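Local atomic coordinates of regulatory Subunit of Protein Kinase A (cAMP-dependent) from Euglena gracilis (Euglena gracilis, PDB entry 6RSX), a protein that binds cAMP in two tandem cyclic nucleotide-binding domains and, as the regulatory subunit of protein kinase A, probably controls the kinase's catalytic subunit. Residues Tyr82-Gly87 with Ile107-Ser112; Ala65-Phe70 with Val131-Leu136; Asp182-Cys187 with His257-Asp262; Ile43-Leu48 with Arg146-Gln151; Ala164-Phe169 with Phe205-Asp210. One frame throughout, in Å; residues are numbered along the deposited sequence. Where two conformers were deposited one is given.

Contact 1: Tyr82-Gly87 with Ile107-Ser112; sequences YVIESG and IGPGAS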
# COMPACT_ATOMS: atom_id res chain seq x y z
N TYR A 82 0.92 1.79 -15.89
CA TYR A 82 0.59 0.40 -16.19
C TYR A 82 0.12 -0.35 -14.95
O TYR A 82 0.60 -0.10 -13.83
CB TYR A 82 1.82 -0.38 -16.75
CG TYR A 82 2.33 0.19 -18.07
CD1 TYR A 82 1.77 -0.23 -19.27
CD2 TYR A 82 3.42 1.07 -18.11
CE1 TYR A 82 2.24 0.25 -20.50
CE2 TYR A 82 3.89 1.56 -19.32
CZ TYR A 82 3.31 1.14 -20.51
OH TYR A 82 3.77 1.58 -21.72
N VAL A 83 -0.81 -1.29 -15.16
CA VAL A 83 -1.12 -2.33 -14.15
C VAL A 83 -0.92 -3.70 -14.79
O VAL A 83 -1.39 -3.96 -15.90
CB VAL A 83 -2.56 -2.20 -13.60
CG1 VAL A 83 -2.83 -3.22 -12.45
CG2 VAL A 83 -2.85 -0.78 -13.11
N ILE A 84 -0.26 -4.61 -14.07
CA ILE A 84 -0.02 -5.94 -14.61
C ILE A 84 -1.31 -6.76 -14.53
O ILE A 84 -1.93 -6.85 -13.46
CB ILE A 84 1.11 -6.64 -13.83
CG1 ILE A 84 2.44 -5.88 -14.02
CG2 ILE A 84 1.22 -8.08 -14.33
CD1 ILE A 84 3.64 -6.47 -13.20
N GLU A 85 -1.68 -7.39 -15.64
CA GLU A 85 -2.77 -8.36 -15.65
C GLU A 85 -2.23 -9.79 -15.50
O GLU A 85 -2.73 -10.55 -14.66
CB GLU A 85 -3.57 -8.23 -16.95
CG GLU A 85 -4.80 -9.18 -16.96
CD GLU A 85 -5.64 -8.94 -18.23
OE1 GLU A 85 -5.05 -8.80 -19.33
OE2 GLU A 85 -6.87 -8.80 -18.10
N SER A 86 -1.20 -10.14 -16.28
CA SER A 86 -0.58 -11.48 -16.24
C SER A 86 0.93 -11.34 -16.29
O SER A 86 1.46 -10.40 -16.91
CB SER A 86 -0.93 -12.33 -17.47
OG SER A 86 -2.26 -12.21 -17.86
N GLY A 87 1.63 -12.30 -15.68
CA GLY A 87 3.07 -12.35 -15.79
C GLY A 87 3.73 -11.61 -14.65
O GLY A 87 3.08 -11.02 -13.79
N ILE A 107 7.55 -7.75 -9.56
CA ILE A 107 6.15 -7.42 -9.35
C ILE A 107 5.28 -8.31 -10.24
O ILE A 107 5.73 -8.89 -11.24
CB ILE A 107 5.86 -5.91 -9.61
CG1 ILE A 107 6.32 -5.49 -10.99
CG2 ILE A 107 6.60 -5.09 -8.55
CD1 ILE A 107 5.80 -4.06 -11.41
N GLY A 108 4.01 -8.39 -9.87
CA GLY A 108 3.12 -9.26 -10.60
C GLY A 108 1.72 -8.72 -10.73
O GLY A 108 1.48 -7.53 -10.55
N PRO A 109 0.75 -9.60 -11.03
CA PRO A 109 -0.64 -9.17 -11.24
C PRO A 109 -1.16 -8.24 -10.14
O PRO A 109 -1.01 -8.49 -8.94
CB PRO A 109 -1.41 -10.51 -11.26
CG PRO A 109 -0.42 -11.45 -11.88
CD PRO A 109 0.92 -11.06 -11.27
N GLY A 110 -1.81 -7.15 -10.59
CA GLY A 110 -2.33 -6.13 -9.71
C GLY A 110 -1.34 -5.02 -9.37
O GLY A 110 -1.76 -3.96 -8.90
N ALA A 111 -0.06 -5.25 -9.57
CA ALA A 111 0.90 -4.20 -9.27
C ALA A 111 0.86 -3.14 -10.36
O ALA A 111 0.67 -3.42 -11.54
CB ALA A 111 2.32 -4.74 -9.15
N SER A 112 1.07 -1.91 -9.95
CA SER A 112 1.16 -0.85 -10.96
C SER A 112 2.58 -0.31 -10.98
O SER A 112 3.34 -0.43 -10.00
CB SER A 112 0.13 0.23 -10.66
OG SER A 112 0.27 0.71 -9.34
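At Tyr82, the carbonyl oxygen receives a close CA-H...O contact from Ser112. Val83 pairs with Ser112 as an antiparallel non-hydrogen-bonded pair, their CA atoms 4.2 Å apart; CG2 lies near Ser112 CB, and CG1, anti to the backbone N, rests by the carbonyls of Gly110 and Ala111. Ile84 N donates to Ala111 O (2.9 Å, nearly along the C=O axis), and Ile84 O accepts from Gly110 N at 2.9 Å, almost straight (173° at the hydrogen). The Ile84 side chain leans over the type II turn Gly108-Ala111, which links strands 102-107 and 112-113 of the first cyclic nucleotide-binding domain. The Ile84 and Ile107 side chains cross obliquely, CD1 of Ile84 lying 3.6 Å from Ile107 CG1, and Ile84 CB sits 3.4 Å from Gly108 O. The Ile107 side chain is about 6 Å from the bound cAMP. Glu85, whose carboxylate is salt-bridged to Arg34, and Ser86 form a classic beta bulge facing Arg135. Gly87 O ends the series, 3.3 Å from Pro109 CD. Polarity here is thus a backbone matter: two main-chain bonds fix the turn against the end of strand 80-84, and the isoleucine pair adds apolar contact beside it.

Contact 2: Ala65-Phe70 with Val131-Leu136; sequences AEAGHF and VSNVRL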
# COMPACT_ATOMS: atom_id res chain seq x y z
N ALA A 65 3.88 -7.77 -23.63
CA ALA A 65 5.34 -7.77 -23.73
C ALA A 65 5.81 -9.21 -23.68
O ALA A 65 5.42 -9.94 -22.75
CB ALA A 65 5.98 -7.02 -22.57
N GLU A 66 6.67 -9.61 -24.61
CA GLU A 66 7.24 -10.95 -24.57
C GLU A 66 8.29 -11.04 -23.48
O GLU A 66 8.94 -10.05 -23.14
CB GLU A 66 7.89 -11.32 -25.90
CG GLU A 66 6.91 -11.52 -27.03
CD GLU A 66 7.63 -11.81 -28.35
OE1 GLU A 66 8.80 -12.25 -28.32
OE2 GLU A 66 7.01 -11.58 -29.42
N ALA A 67 8.45 -12.25 -22.93
CA ALA A 67 9.49 -12.52 -21.94
C ALA A 67 10.81 -11.89 -22.36
O ALA A 67 11.28 -12.09 -23.49
CB ALA A 67 9.66 -14.03 -21.76
N GLY A 68 11.41 -11.14 -21.44
CA GLY A 68 12.70 -10.51 -21.64
C GLY A 68 12.65 -9.12 -22.25
O GLY A 68 13.67 -8.43 -22.25
N HIS A 69 11.51 -8.67 -22.73
CA HIS A 69 11.43 -7.35 -23.34
C HIS A 69 11.14 -6.27 -22.30
O HIS A 69 10.38 -6.48 -21.34
CB HIS A 69 10.38 -7.36 -24.44
CG HIS A 69 10.79 -8.15 -25.65
ND1 HIS A 69 10.81 -7.61 -26.91
CD2 HIS A 69 11.20 -9.44 -25.78
CE1 HIS A 69 11.21 -8.53 -27.78
NE2 HIS A 69 11.45 -9.64 -27.11
N PHE A 70 11.73 -5.10 -22.51
CA PHE A 70 11.56 -3.96 -21.60
C PHE A 70 10.27 -3.21 -21.94
O PHE A 70 10.09 -2.72 -23.07
CB PHE A 70 12.75 -3.01 -21.66
CG PHE A 70 13.99 -3.54 -20.99
CD1 PHE A 70 14.89 -4.31 -21.70
CD2 PHE A 70 14.24 -3.29 -19.64
CE1 PHE A 70 16.04 -4.81 -21.08
CE2 PHE A 70 15.40 -3.81 -19.01
CZ PHE A 70 16.28 -4.56 -19.72
N VAL A 131 9.51 -10.72 -17.24
CA VAL A 131 10.22 -11.96 -16.93
C VAL A 131 9.59 -13.08 -17.74
O VAL A 131 10.26 -13.76 -18.51
CB VAL A 131 10.17 -12.26 -15.43
CG1 VAL A 131 10.79 -13.65 -15.12
CG2 VAL A 131 10.90 -11.20 -14.66
N SER A 132 8.29 -13.28 -17.55
CA SER A 132 7.45 -14.11 -18.39
C SER A 132 6.91 -13.26 -19.53
O SER A 132 7.17 -12.06 -19.62
CB SER A 132 6.30 -14.68 -17.57
OG SER A 132 5.51 -13.59 -17.07
N ASN A 133 6.11 -13.86 -20.41
CA ASN A 133 5.21 -13.05 -21.21
C ASN A 133 4.28 -12.30 -20.27
O ASN A 133 3.85 -12.85 -19.24
CB ASN A 133 4.39 -13.90 -22.16
CG ASN A 133 5.25 -14.60 -23.19
OD1 ASN A 133 6.37 -14.17 -23.50
ND2 ASN A 133 4.72 -15.69 -23.73
N VAL A 134 3.96 -11.06 -20.60
CA VAL A 134 3.20 -10.21 -19.69
C VAL A 134 2.02 -9.60 -20.45
O VAL A 134 2.12 -9.24 -21.64
CB VAL A 134 4.11 -9.12 -19.06
CG1 VAL A 134 3.27 -8.02 -18.42
CG2 VAL A 134 5.13 -9.69 -18.05
N ARG A 135 0.90 -9.49 -19.76
CA ARG A 135 -0.25 -8.72 -20.21
C ARG A 135 -0.44 -7.56 -19.26
O ARG A 135 -0.38 -7.73 -18.04
CB ARG A 135 -1.53 -9.57 -20.25
CG ARG A 135 -1.60 -10.66 -21.32
CD ARG A 135 -3.05 -11.26 -21.48
NE ARG A 135 -3.65 -11.73 -20.22
CZ ARG A 135 -4.94 -12.03 -20.09
NH1 ARG A 135 -5.76 -11.93 -21.14
NH2 ARG A 135 -5.41 -12.43 -18.91
N LEU A 136 -0.71 -6.35 -19.82
CA LEU A 136 -0.84 -5.16 -18.99
C LEU A 136 -2.10 -4.40 -19.41
O LEU A 136 -2.53 -4.51 -20.56
CB LEU A 136 0.35 -4.18 -19.20
CG LEU A 136 1.79 -4.71 -19.17
CD1 LEU A 136 2.79 -3.83 -19.89
CD2 LEU A 136 2.20 -4.76 -17.73
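In the cyclic nucleotide-binding beta-barrel of the cupin type, edge strand 61-65 ends here beside the start of strand 134-140, and a type II turn from Glu66 to His69 leads the chain on to strand 70-72. Main-chain bonds come first. Ala65 and Val134 form an antiparallel hydrogen-bonded pair: Ala65 N gives its proton to Val134 O at 3.0 Å, on a lone pair, and Val134 N returns one to Ala65 O at 2.8 Å, nearly along the C=O axis. Two CA-H...O contacts, from Asn133 to Ala65 O and from Ala67 to Ser132 O, continue the pairing where the strand has ended. Apolar contact is slight: the CB atoms of Ala65 and Val134 lie 4.5 Å apart. Separately, the methyl of Ala67 packs on the carbonyl oxygen of Val131 at 3.3 Å. Ser132 OG reaches forward to Asn133 O, approaching from above the carbonyl plane, and also bonds to Thr88 N. The one side chain that reaches across by hydrogen bonding is Asn133. With CG anti to its own carbonyl carbon (chi1 -65°), it brings OD1 to the turn, where Ala67 N donates to it at 2.9 Å, in the plane of the amide carbonyl and 166° at the hydrogen.

Contact 3: Asp182-Cys187 with His257-Asp262; sequences DALQPC and HCVSLD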
# COMPACT_ATOMS: atom_id res chain seq x y z
N ASP A 182 0.53 5.61 -0.09
CA ASP A 182 -0.65 5.29 -0.88
C ASP A 182 -1.62 4.41 -0.10
O ASP A 182 -2.85 4.60 -0.17
CB ASP A 182 -0.27 4.54 -2.17
CG ASP A 182 0.59 5.37 -3.13
OD1 ASP A 182 0.59 6.61 -3.04
OD2 ASP A 182 1.24 4.75 -4.01
N ALA A 183 -1.08 3.42 0.60
CA ALA A 183 -1.87 2.36 1.21
C ALA A 183 -2.51 2.77 2.54
O ALA A 183 -3.59 2.28 2.87
CB ALA A 183 -1.00 1.12 1.44
N LEU A 184 -1.89 3.68 3.30
CA LEU A 184 -2.40 4.02 4.63
C LEU A 184 -3.77 4.71 4.55
O LEU A 184 -4.01 5.59 3.72
CB LEU A 184 -1.39 4.90 5.37
CG LEU A 184 -0.11 4.18 5.79
CD1 LEU A 184 0.92 5.20 6.22
CD2 LEU A 184 -0.41 3.17 6.95
N GLN A 185 -4.68 4.32 5.44
CA GLN A 185 -6.03 4.89 5.48
C GLN A 185 -6.22 5.66 6.79
O GLN A 185 -6.03 5.07 7.87
CB GLN A 185 -7.06 3.76 5.38
CG GLN A 185 -6.85 2.86 4.18
CD GLN A 185 -7.06 3.61 2.89
OE1 GLN A 185 -8.04 4.34 2.74
NE2 GLN A 185 -6.13 3.45 1.94
N PRO A 186 -6.62 6.93 6.75
CA PRO A 186 -6.84 7.66 8.01
C PRO A 186 -8.08 7.15 8.73
O PRO A 186 -9.08 6.80 8.11
CB PRO A 186 -7.04 9.11 7.55
CG PRO A 186 -7.56 8.96 6.13
CD PRO A 186 -6.82 7.79 5.57
N CYS A 187 -8.00 7.08 10.06
CA CYS A 187 -9.18 6.74 10.85
C CYS A 187 -9.15 7.51 12.17
O CYS A 187 -8.08 7.73 12.74
CB CYS A 187 -9.29 5.23 11.10
SG CYS A 187 -7.70 4.41 11.37
N HIS A 257 -6.22 9.73 16.53
CA HIS A 257 -6.12 9.69 15.07
C HIS A 257 -5.07 8.68 14.67
O HIS A 257 -3.93 8.72 15.16
CB HIS A 257 -5.79 11.06 14.50
CG HIS A 257 -6.81 12.08 14.82
ND1 HIS A 257 -6.71 12.91 15.91
CD2 HIS A 257 -7.98 12.39 14.21
CE1 HIS A 257 -7.77 13.70 15.95
NE2 HIS A 257 -8.56 13.41 14.93
N CYS A 258 -5.47 7.77 13.79
CA CYS A 258 -4.62 6.68 13.37
C CYS A 258 -4.57 6.64 11.85
O CYS A 258 -5.31 7.34 11.15
CB CYS A 258 -5.12 5.34 13.90
SG CYS A 258 -5.04 5.24 15.72
N VAL A 259 -3.68 5.82 11.35
CA VAL A 259 -3.79 5.34 9.98
C VAL A 259 -3.72 3.82 10.04
O VAL A 259 -3.09 3.24 10.94
CB VAL A 259 -2.70 5.91 9.03
CG1 VAL A 259 -3.04 7.34 8.63
CG2 VAL A 259 -1.35 5.84 9.70
N SER A 260 -4.37 3.18 9.08
CA SER A 260 -4.47 1.73 9.09
C SER A 260 -4.08 1.12 7.75
O SER A 260 -4.11 1.76 6.70
CB SER A 260 -5.89 1.28 9.46
OG SER A 260 -6.80 1.67 8.46
N LEU A 261 -3.70 -0.15 7.82
CA LEU A 261 -3.52 -1.02 6.66
C LEU A 261 -4.48 -2.18 6.79
O LEU A 261 -4.55 -2.82 7.86
CB LEU A 261 -2.09 -1.55 6.57
CG LEU A 261 -0.94 -0.58 6.38
CD1 LEU A 261 0.35 -1.36 6.39
CD2 LEU A 261 -1.15 0.18 5.02
N ASP A 262 -5.22 -2.46 5.72
CA ASP A 262 -6.07 -3.65 5.77
C ASP A 262 -5.22 -4.90 5.58
O ASP A 262 -4.04 -4.84 5.23
CB ASP A 262 -7.23 -3.54 4.76
CG ASP A 262 -6.78 -3.69 3.30
OD1 ASP A 262 -5.66 -4.16 3.02
OD2 ASP A 262 -7.59 -3.31 2.42
O HOH W 1 -5.01 -0.04 3.55
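The outer strand 185-189 of the second cyclic nucleotide-binding domain joins strand 256-262 here, after helix 174-183. Four backbone bonds make an antiparallel ladder: Gln185 and Ser260 exchange two, Cys187 and Cys258 two more. The straightest runs from Cys258 N to Cys187 O, 2.8 Å and 173° at the hydrogen. Between them Pro186 faces Val259 in a non-hydrogen-bonded pair, a place where the proline's missing N-H costs the ladder nothing. On the proline face, the Leu184 and Leu261 side chains cross obliquely, their CD2 atoms 3.6 Å apart, and Leu261 CD2 also meets Ala183 CB. On the other face Cys187 SG, held between its own N and carbonyl carbon (chi1 37°), packs 3.7 Å from Cys258 CB. The Gln185 chain bends at chi2 (-65°) so that NE2 turns back to Ala183 O, 2.9 Å away and approached from above the carbonyl plane. A water donates to the same oxygen and accepts from Asp262 N at a longer 3.3 Å. An alanine in place of Gln185 would remove the amide and probably leave the helix's last turn less firmly tied to the strand. A helix running straight into the first strand of the barrel is the arrangement of cyclic nucleotide-binding domains.

Contact 4: Ile43-Leu48 with Arg146-Gln151; sequences ILFRSL and RILLTQ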
# COMPACT_ATOMS: atom_id res chain seq x y z
N ILE A 43 -4.19 -0.27 -4.70
CA ILE A 43 -4.75 0.76 -3.84
C ILE A 43 -4.97 2.07 -4.60
O ILE A 43 -5.89 2.82 -4.27
CB ILE A 43 -3.90 1.00 -2.58
CG1 ILE A 43 -4.68 1.89 -1.60
CG2 ILE A 43 -2.60 1.65 -2.90
CD1 ILE A 43 -5.96 1.23 -1.03
N LEU A 44 -4.17 2.34 -5.64
CA LEU A 44 -4.36 3.61 -6.35
C LEU A 44 -5.72 3.69 -7.01
O LEU A 44 -6.31 4.77 -7.07
CB LEU A 44 -3.27 3.81 -7.39
CG LEU A 44 -1.89 3.98 -6.79
CD1 LEU A 44 -0.85 4.04 -7.89
CD2 LEU A 44 -1.83 5.24 -5.91
N PHE A 45 -6.26 2.57 -7.48
CA PHE A 45 -7.56 2.60 -8.13
C PHE A 45 -8.70 2.41 -7.15
O PHE A 45 -9.79 2.92 -7.39
CB PHE A 45 -7.63 1.54 -9.23
CG PHE A 45 -6.75 1.83 -10.40
CD1 PHE A 45 -5.43 1.41 -10.43
CD2 PHE A 45 -7.24 2.56 -11.49
CE1 PHE A 45 -4.61 1.68 -11.51
CE2 PHE A 45 -6.43 2.82 -12.58
CZ PHE A 45 -5.11 2.40 -12.59
N ARG A 46 -8.47 1.70 -6.03
CA ARG A 46 -9.52 1.53 -5.04
C ARG A 46 -10.06 2.87 -4.55
O ARG A 46 -11.23 2.97 -4.18
CB ARG A 46 -9.00 0.72 -3.85
CG ARG A 46 -10.10 0.36 -2.84
CD ARG A 46 -9.56 -0.48 -1.71
NE ARG A 46 -8.96 -1.72 -2.21
CZ ARG A 46 -8.13 -2.47 -1.51
NH1 ARG A 46 -7.78 -2.10 -0.27
NH2 ARG A 46 -7.63 -3.58 -2.03
N SER A 47 -9.21 3.90 -4.53
CA SER A 47 -9.63 5.19 -3.98
C SER A 47 -10.58 5.95 -4.92
O SER A 47 -11.48 6.65 -4.45
CB SER A 47 -8.39 6.04 -3.69
OG SER A 47 -7.34 5.70 -4.58
N LEU A 48 -10.39 5.82 -6.23
CA LEU A 48 -11.19 6.56 -7.20
C LEU A 48 -12.67 6.39 -6.93
O LEU A 48 -13.14 5.28 -6.65
CB LEU A 48 -10.88 6.09 -8.62
CG LEU A 48 -9.42 6.18 -9.02
CD1 LEU A 48 -9.25 5.44 -10.30
CD2 LEU A 48 -9.01 7.65 -9.17
N ARG A 146 -5.67 13.48 -15.47
CA ARG A 146 -7.04 13.86 -15.11
C ARG A 146 -7.50 13.21 -13.82
O ARG A 146 -8.05 13.89 -12.95
CB ARG A 146 -7.99 13.50 -16.25
CG ARG A 146 -7.82 14.37 -17.46
CD ARG A 146 -9.15 14.70 -18.08
NE ARG A 146 -9.75 13.58 -18.79
CZ ARG A 146 -10.91 13.02 -18.47
NH1 ARG A 146 -11.38 12.03 -19.21
NH2 ARG A 146 -11.60 13.46 -17.42
N ILE A 147 -7.30 11.90 -13.66
CA ILE A 147 -7.97 11.15 -12.60
C ILE A 147 -7.09 10.69 -11.44
O ILE A 147 -7.62 10.43 -10.35
CB ILE A 147 -8.73 9.94 -13.18
CG1 ILE A 147 -7.74 8.90 -13.65
CG2 ILE A 147 -9.66 10.37 -14.32
CD1 ILE A 147 -8.42 7.61 -14.03
N LEU A 148 -5.78 10.58 -11.61
CA LEU A 148 -4.94 10.05 -10.54
C LEU A 148 -3.89 11.02 -10.01
O LEU A 148 -3.49 10.88 -8.85
CB LEU A 148 -4.22 8.77 -11.01
CG LEU A 148 -5.04 7.48 -10.99
CD1 LEU A 148 -4.30 6.36 -11.72
CD2 LEU A 148 -5.32 7.10 -9.52
N LEU A 149 -3.46 12.02 -10.80
CA LEU A 149 -2.24 12.75 -10.44
C LEU A 149 -2.42 13.54 -9.14
O LEU A 149 -1.57 13.47 -8.23
CB LEU A 149 -1.81 13.67 -11.60
CG LEU A 149 -0.50 14.43 -11.36
CD1 LEU A 149 0.19 14.82 -12.66
CD2 LEU A 149 -0.83 15.67 -10.54
N THR A 150 -3.52 14.30 -9.02
CA THR A 150 -3.65 15.26 -7.93
C THR A 150 -3.70 14.56 -6.58
O THR A 150 -2.91 14.85 -5.68
CB THR A 150 -4.91 16.11 -8.12
OG1 THR A 150 -4.80 16.83 -9.35
CG2 THR A 150 -5.04 17.09 -6.97
N GLN A 151 -4.65 13.64 -6.41
CA GLN A 151 -4.80 13.02 -5.10
C GLN A 151 -3.64 12.09 -4.77
O GLN A 151 -3.32 11.92 -3.59
CB GLN A 151 -6.15 12.30 -4.99
CG GLN A 151 -6.26 10.97 -5.64
CD GLN A 151 -6.74 11.04 -7.08
OE1 GLN A 151 -6.62 12.06 -7.75
NE2 GLN A 151 -7.29 9.93 -7.56
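Ile147 O is the best-held polar atom, gripped by one hydrogen bond among the two segments: Gln151 NE2 donates to it at 2.9 Å, in the carbonyl plane and nearly within its own amide plane. Gln151 gets there with CG between its backbone N and carbonyl carbon (chi1 78°) and a bend at chi2, so the amide folds back over the break between helices 141-147 and 149-165. Leu48 CD2 is 3.3 Å from both Ile147 O and Gln151 NE2, its side chain crossing that of Gln151 at about a right angle. The same methyl touches Leu148 CD2 at 3.7 Å. Leu148 splits its two branches: CD2 also lies 3.5 Å from Leu44 O, whereas CD1 meets Phe45 CZ at 4.1 Å, the two side chains roughly perpendicular. Ile147 adds its CD1 beside Leu48 CD1. A leucine in place of Gln151 would lose the donor to Ile147 O and would probably loosen the fold-back at the helix break. Helix 50-59, whose Val56 touches Leu48 and Ile147, and Phe81 and Leu139 of strands 80-84 and 134-140 complete the cluster, so that helix 43-46 and Leu48 pack on the helix junction beside those strands, with helix 174-183 touching Leu44.

Contact 5: Ala164-Phe169 with Phe205-Asp210; sequences AQVPLF and FYIIID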
# COMPACT_ATOMS: atom_id res chain seq x y z
N ALA A 164 8.85 9.24 7.63
CA ALA A 164 10.28 9.39 7.88
C ALA A 164 10.62 9.37 9.36
O ALA A 164 11.76 9.04 9.70
CB ALA A 164 10.80 10.69 7.25
N GLN A 165 9.68 9.70 10.26
CA GLN A 165 10.00 9.84 11.67
C GLN A 165 9.32 8.80 12.57
O GLN A 165 9.40 8.91 13.80
CB GLN A 165 9.65 11.24 12.16
CG GLN A 165 8.17 11.46 12.35
CD GLN A 165 7.79 12.93 12.34
OE1 GLN A 165 8.61 13.80 12.03
NE2 GLN A 165 6.53 13.22 12.68
N VAL A 166 8.67 7.79 12.00
CA VAL A 166 8.06 6.71 12.79
C VAL A 166 9.02 5.53 12.79
O VAL A 166 9.34 5.00 11.71
CB VAL A 166 6.69 6.30 12.23
CG1 VAL A 166 6.21 5.02 12.92
CG2 VAL A 166 5.69 7.43 12.40
N PRO A 167 9.49 5.07 13.97
CA PRO A 167 10.49 4.00 13.98
C PRO A 167 10.08 2.77 13.20
O PRO A 167 10.94 2.08 12.64
CB PRO A 167 10.64 3.68 15.48
CG PRO A 167 10.33 5.00 16.14
CD PRO A 167 9.24 5.63 15.31
N LEU A 168 8.79 2.46 13.18
CA LEU A 168 8.32 1.28 12.47
C LEU A 168 8.79 1.28 11.02
O LEU A 168 9.08 0.22 10.45
CB LEU A 168 6.79 1.23 12.52
CG LEU A 168 6.14 0.08 11.73
CD1 LEU A 168 6.54 -1.26 12.29
CD2 LEU A 168 4.63 0.25 11.67
N PHE A 169 8.86 2.46 10.42
CA PHE A 169 9.16 2.57 8.99
C PHE A 169 10.63 2.85 8.70
O PHE A 169 10.97 3.20 7.57
CB PHE A 169 8.28 3.66 8.38
CG PHE A 169 6.80 3.37 8.48
CD1 PHE A 169 6.30 2.15 8.05
CD2 PHE A 169 5.94 4.29 9.04
CE1 PHE A 169 4.95 1.86 8.14
CE2 PHE A 169 4.57 4.00 9.13
CZ PHE A 169 4.09 2.79 8.67
N PHE A 205 -4.28 -3.28 10.66
CA PHE A 205 -3.10 -2.91 11.42
C PHE A 205 -3.11 -1.39 11.56
O PHE A 205 -3.41 -0.67 10.60
CB PHE A 205 -1.84 -3.38 10.66
CG PHE A 205 -0.56 -2.92 11.27
CD1 PHE A 205 -0.13 -3.41 12.50
CD2 PHE A 205 0.23 -1.98 10.61
CE1 PHE A 205 1.07 -2.97 13.06
CE2 PHE A 205 1.43 -1.55 11.17
CZ PHE A 205 1.86 -2.05 12.38
N TYR A 206 -2.79 -0.90 12.76
CA TYR A 206 -2.97 0.52 13.05
C TYR A 206 -1.68 1.14 13.54
O TYR A 206 -0.95 0.52 14.33
CB TYR A 206 -4.05 0.71 14.12
CG TYR A 206 -5.40 0.25 13.66
CD1 TYR A 206 -5.75 -1.10 13.76
CD2 TYR A 206 -6.30 1.16 13.08
CE1 TYR A 206 -7.02 -1.52 13.30
CE2 TYR A 206 -7.54 0.75 12.65
CZ TYR A 206 -7.88 -0.59 12.76
OH TYR A 206 -9.11 -1.01 12.32
N ILE A 207 -1.43 2.38 13.12
CA ILE A 207 -0.36 3.21 13.68
C ILE A 207 -0.99 4.47 14.24
O ILE A 207 -1.75 5.16 13.54
CB ILE A 207 0.72 3.56 12.63
CG1 ILE A 207 1.23 2.31 11.92
CG2 ILE A 207 1.90 4.27 13.30
CD1 ILE A 207 0.56 2.10 10.57
N ILE A 208 -0.66 4.81 15.48
CA ILE A 208 -1.23 5.99 16.11
C ILE A 208 -0.48 7.24 15.67
O ILE A 208 0.76 7.30 15.78
CB ILE A 208 -1.18 5.85 17.64
CG1 ILE A 208 -1.90 4.55 18.03
CG2 ILE A 208 -1.77 7.10 18.28
CD1 ILE A 208 -1.60 4.10 19.45
N ILE A 209 -1.21 8.23 15.18
CA ILE A 209 -0.63 9.54 14.89
C ILE A 209 -0.67 10.39 16.16
O ILE A 209 0.35 10.90 16.61
CB ILE A 209 -1.36 10.25 13.74
CG1 ILE A 209 -1.26 9.39 12.47
CG2 ILE A 209 -0.74 11.62 13.52
CD1 ILE A 209 -2.19 9.86 11.36
N ASP A 210 -1.86 10.57 16.73
CA ASP A 210 -1.99 11.28 17.99
C ASP A 210 -3.07 10.58 18.82
O ASP A 210 -3.91 9.85 18.29
CB ASP A 210 -2.32 12.77 17.79
CG ASP A 210 -3.53 13.01 16.90
OD1 ASP A 210 -4.67 12.91 17.40
OD2 ASP A 210 -3.35 13.33 15.71
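Ile207 carries the most unusual feature, a second torsion of 98° that lies off the staggered positions and sends CD1 to the tip of Phe169. The two side chains reach toward each other end to end, with Ile207 CD1 4.1 Å from Phe169 CZ and set obliquely to the ring. CG1 of Ile207, anti to its carbonyl carbon, also lies 4.0 Å from Leu168 CD2, and its CG2 branch makes a looser contact, 4.4 Å, with Val166 CG1. The isoleucine therefore uses all three carbons beyond CB on three different residues of the opposite segment. Leu168 provides the second junction. With CG anti to the backbone N (chi1 176°), it drives CD2 tip to tip at Phe205, where the methyl sits at the ring edge, in plane, 3.7 Å from both CZ and CE2. The Phe205 side chain is itself about 6 Å from the bound cAMP of the second domain. Leu168 also lies over a face of Phe169, CG 4.1 Å above the ring plane and toward the rim. Phe169 N bonds to Val166 O at 2.9 Å, closing the turn across residues 166 to 169. The contact is wholly apolar and buried, and the two backbones stay well apart, Leu168 CA and Ile207 CA being the nearest pair at 9.0 Å. It joins the 3-10 turn that follows helix 149-165 to strand 204-208 of the second domain. Phe162 and Leu163 of that helix add to the layer above Ile207 and Phe169, helix 274-280 brings Ile276 and Leu277 to Leu168, and Leu277 also reaches Phe205. Strand 204-208 itself is flanked by strands 256-262 and 234-235.

Contacts 1 and 2 belong to the first cyclic nucleotide-binding domain and share a sheet, in which strands 80-84 and 134-140 are neighbours; their centres are 11 Å apart, and contact 1 is nested inside the loop closed by contact 2. Contact 4 closes a still larger loop around both. Contacts 3 and 5 alternate along the chain, 10 Å apart between centres, and meet in the second domain's sheet through strands 256-262 and 204-208. Contact 4 bridges the halves: it touches contact 1 through Phe45 and Val83, and contact 3 through the Arg46-Asp262 salt bridge. Helix 149-165, shared by contacts 4 and 5, thus links two similarly built cAMP-binding domains.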